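Local coordinates for phage-related protein (Bordetella bronchiseptica RB50, PDB 3BJQ) that is of unverified function but probably acts as a capsid-type structural protein of a phage-derived element, at residues S148-S153 with I308-L313. Sequence-based numbering, arbitrary orientation.
Sequences SARWTS and IEDAGL
The hydroxyl OG1 of Thr152 donates to the carbonyl O of Leu313 at 2.7 Å, reaching it from a direction tilted 29° out of the carbonyl plane. It joins two type I beta turns, Arg150 to Ser153 and Asp310 to Leu313. The first belongs to the loop between strand 142-144 and helix 158-173; the second directly follows strand 305-309, which pairs in parallel with strand 142-144 at one margin of a mixed sheet, in a chain whose sequence is consistent with a capsid-type fold. OG1 sits between the backbone N and the carbonyl carbon of its own residue (chi1 49°), a rotation that turns it to this acceptor. A second bond ties the backbones: Trp151 N gives its hydrogen to Ala311 O at 2.9 Å, in the carbonyl plane and on a lone pair. Beside it, the methyl of Ala311 makes a CH-pi contact with the Trp151 indole, CB standing 3.8 Å from the centroid of the five-membered ring and 8° off its normal. The NE1 bond to Asp161 OD2 helps to set the rotation of the indole, while Ala189 and Cys190 of helix 184-191 touch the Trp151 side chain. Arg150 runs extended from CG to NE past the Asp310 and Leu313 carbonyls, its CD 3.4 Å from Leu313 O. Leu313 lies over one guanidinium face, with CB 3.6 Å from NH1 and CD1 above the plane, offset toward the rim. NE and NH1 bond to Leu145 O and Pro314 O, two backbone acceptors that hold the group in place. Arg150 NH2 and Asp310 OD2 remain 4.2 Å apart, too far for a salt bridge; a water in the guanidinium plane spans them, accepting from NH2 and donating to OD2.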
ATOM      1  N   SER E 148     -53.631 -21.910 -37.393  1.00 45.69           N
ATOM      2  CA  SER E 148     -52.681 -23.027 -37.348  1.00 45.96           C
ATOM      3  C   SER E 148     -51.211 -22.651 -37.601  1.00 43.46           C
ATOM      4  O   SER E 148     -50.330 -23.520 -37.521  1.00 43.45           O
ATOM      5  CB  SER E 148     -53.127 -24.094 -38.356  1.00 46.83           C
ATOM      6  OG  SER E 148     -53.148 -23.545 -39.673  1.00 49.89           O
ATOM      7  N   ALA E 149     -50.953 -21.380 -37.920  1.00 41.85           N
ATOM      8  CA  ALA E 149     -49.593 -20.871 -38.075  1.00 40.87           C
ATOM      9  C   ALA E 149     -49.013 -20.518 -36.719  1.00 39.68           C
ATOM     10  O   ALA E 149     -47.796 -20.393 -36.588  1.00 38.01           O
ATOM     11  CB  ALA E 149     -49.561 -19.651 -38.997  1.00 41.22           C
ATOM     12  N   ARG E 150     -49.883 -20.363 -35.714  1.00 38.70           N
ATOM     13  CA  ARG E 150     -49.443 -20.096 -34.346  1.00 37.68           C
ATOM     14  C   ARG E 150     -48.759 -21.332 -33.776  1.00 37.73           C
ATOM     15  O   ARG E 150     -49.179 -22.462 -34.050  1.00 38.63           O
ATOM     16  CB  ARG E 150     -50.606 -19.681 -33.444  1.00 38.28           C
ATOM     17  CG  ARG E 150     -51.244 -18.397 -33.863  1.00 36.77           C
ATOM     18  CD  ARG E 150     -52.493 -18.139 -33.067  1.00 40.46           C
ATOM     19  NE  ARG E 150     -53.020 -16.818 -33.374  1.00 37.93           N
ATOM     20  CZ  ARG E 150     -54.129 -16.303 -32.861  1.00 42.23           C
ATOM     21  NH1 ARG E 150     -54.861 -16.996 -32.009  1.00 45.01           N
ATOM     22  NH2 ARG E 150     -54.499 -15.080 -33.214  1.00 41.57           N
ATOM     23  N   TRP E 151     -47.727 -21.097 -32.961  1.00 36.53           N
ATOM     24  CA  TRP E 151     -46.801 -22.149 -32.513  1.00 36.38           C
ATOM     25  C   TRP E 151     -47.416 -23.198 -31.598  1.00 36.69           C
ATOM     26  O   TRP E 151     -46.797 -24.237 -31.339  1.00 36.83           O
ATOM     27  CB  TRP E 151     -45.590 -21.501 -31.830  1.00 36.12           C
ATOM     28  CG  TRP E 151     -44.703 -20.721 -32.764  1.00 33.36           C
ATOM     29  CD1 TRP E 151     -44.994 -20.307 -34.035  1.00 32.66           C
ATOM     30  CD2 TRP E 151     -43.395 -20.215 -32.473  1.00 36.03           C
ATOM     31  NE1 TRP E 151     -43.932 -19.632 -34.566  1.00 32.75           N
ATOM     32  CE2 TRP E 151     -42.948 -19.533 -33.622  1.00 31.18           C
ATOM     33  CE3 TRP E 151     -42.552 -20.291 -31.359  1.00 34.19           C
ATOM     34  CZ2 TRP E 151     -41.702 -18.937 -33.695  1.00 31.08           C
ATOM     35  CZ3 TRP E 151     -41.297 -19.699 -31.432  1.00 31.73           C
ATOM     36  CH2 TRP E 151     -40.884 -19.042 -32.601  1.00 33.50           C
ATOM     37  N   THR E 152     -48.594 -22.884 -31.067  1.00 37.69           N
ATOM     38  CA  THR E 152     -49.395 -23.806 -30.279  1.00 38.51           C
ATOM     39  C   THR E 152     -50.024 -24.904 -31.154  1.00 40.95           C
ATOM     40  O   THR E 152     -50.422 -25.953 -30.647  1.00 41.89           O
ATOM     41  CB  THR E 152     -50.512 -23.054 -29.560  1.00 38.02           C
ATOM     42  OG1 THR E 152     -51.183 -22.218 -30.500  1.00 40.11           O
ATOM     43  CG2 THR E 152     -49.934 -22.184 -28.438  1.00 35.38           C
ATOM     44  N   SER E 153     -50.125 -24.657 -32.464  1.00 41.74           N
ATOM     45  CA  SER E 153     -50.603 -25.659 -33.388  1.00 42.94           C
ATOM     46  C   SER E 153     -49.481 -26.622 -33.805  1.00 43.80           C
ATOM     47  O   SER E 153     -48.374 -26.193 -34.135  1.00 42.94           O
ATOM     48  CB  SER E 153     -51.174 -25.016 -34.650  1.00 43.54           C
ATOM     49  OG  SER E 153     -51.508 -26.011 -35.621  1.00 48.38           O
ATOM     50  N   ILE E 308     -42.566 -11.169 -34.677  1.00 34.09           N
ATOM     51  CA  ILE E 308     -43.473 -12.281 -34.985  1.00 33.60           C
ATOM     52  C   ILE E 308     -44.591 -12.222 -33.947  1.00 34.75           C
ATOM     53  O   ILE E 308     -44.454 -12.765 -32.860  1.00 33.83           O
ATOM     54  CB  ILE E 308     -42.757 -13.649 -34.875  1.00 33.34           C
ATOM     55  CG1 ILE E 308     -41.597 -13.743 -35.857  1.00 33.46           C
ATOM     56  CG2 ILE E 308     -43.733 -14.813 -35.128  1.00 35.08           C
ATOM     57  CD1 ILE E 308     -40.747 -14.996 -35.665  1.00 31.52           C
ATOM     58  N   GLU E 309     -45.705 -11.576 -34.291  1.00 34.82           N
ATOM     59  CA  GLU E 309     -46.809 -11.432 -33.347  1.00 36.50           C
ATOM     60  C   GLU E 309     -47.632 -12.714 -33.181  1.00 37.16           C
ATOM     61  O   GLU E 309     -47.864 -13.447 -34.141  1.00 36.97           O
ATOM     62  CB  GLU E 309     -47.796 -10.361 -33.799  1.00 35.52           C
ATOM     63  CG  GLU E 309     -47.303  -8.966 -33.956  1.00 39.16           C
ATOM     64  CD  GLU E 309     -48.465  -8.020 -34.261  1.00 41.76           C
ATOM     65  OE1 GLU E 309     -49.183  -7.648 -33.302  1.00 44.81           O
ATOM     66  OE2 GLU E 309     -48.664  -7.674 -35.454  1.00 43.07           O
ATOM     67  N   ASP E 310     -48.089 -12.943 -31.950  1.00 37.68           N
ATOM     68  CA  ASP E 310     -49.060 -13.990 -31.606  1.00 37.91           C
ATOM     69  C   ASP E 310     -48.611 -15.449 -31.711  1.00 37.40           C
ATOM     70  O   ASP E 310     -49.447 -16.358 -31.695  1.00 36.59           O
ATOM     71  CB  ASP E 310     -50.372 -13.736 -32.350  1.00 40.65           C
ATOM     72  CG  ASP E 310     -50.982 -12.386 -31.977  1.00 42.02           C
ATOM     73  OD1 ASP E 310     -50.600 -11.861 -30.906  1.00 34.86           O
ATOM     74  OD2 ASP E 310     -51.811 -11.863 -32.754  1.00 41.04           O
ATOM     75  N   ALA E 311     -47.303 -15.676 -31.767  1.00 37.07           N
ATOM     76  CA  ALA E 311     -46.774 -17.033 -31.825  1.00 36.21           C
ATOM     77  C   ALA E 311     -47.353 -17.912 -30.708  1.00 36.88           C
ATOM     78  O   ALA E 311     -47.741 -19.050 -30.936  1.00 37.89           O
ATOM     79  CB  ALA E 311     -45.259 -17.006 -31.749  1.00 34.78           C
ATOM     80  N   GLY E 312     -47.463 -17.360 -29.511  1.00 36.97           N
ATOM     81  CA  GLY E 312     -47.877 -18.136 -28.355  1.00 37.42           C
ATOM     82  C   GLY E 312     -49.348 -18.187 -28.028  1.00 38.08           C
ATOM     83  O   GLY E 312     -49.711 -18.731 -26.994  1.00 38.89           O
ATOM     84  N   LEU E 313     -50.194 -17.617 -28.882  1.00 40.15           N
ATOM     85  CA  LEU E 313     -51.646 -17.650 -28.668  1.00 41.69           C
ATOM     86  C   LEU E 313     -52.231 -18.994 -29.143  1.00 43.46           C
ATOM     87  O   LEU E 313     -51.706 -19.611 -30.077  1.00 43.38           O
ATOM     88  CB  LEU E 313     -52.350 -16.503 -29.410  1.00 41.42           C
ATOM     89  CG  LEU E 313     -52.301 -15.066 -28.880  1.00 42.94           C
ATOM     90  CD1 LEU E 313     -53.043 -14.143 -29.829  1.00 38.47           C
ATOM     91  CD2 LEU E 313     -52.862 -14.944 -27.443  1.00 43.22           C
TER
HETATM   92  O   HOH W   1     -52.966 -13.334 -34.945  1.00 42.77           O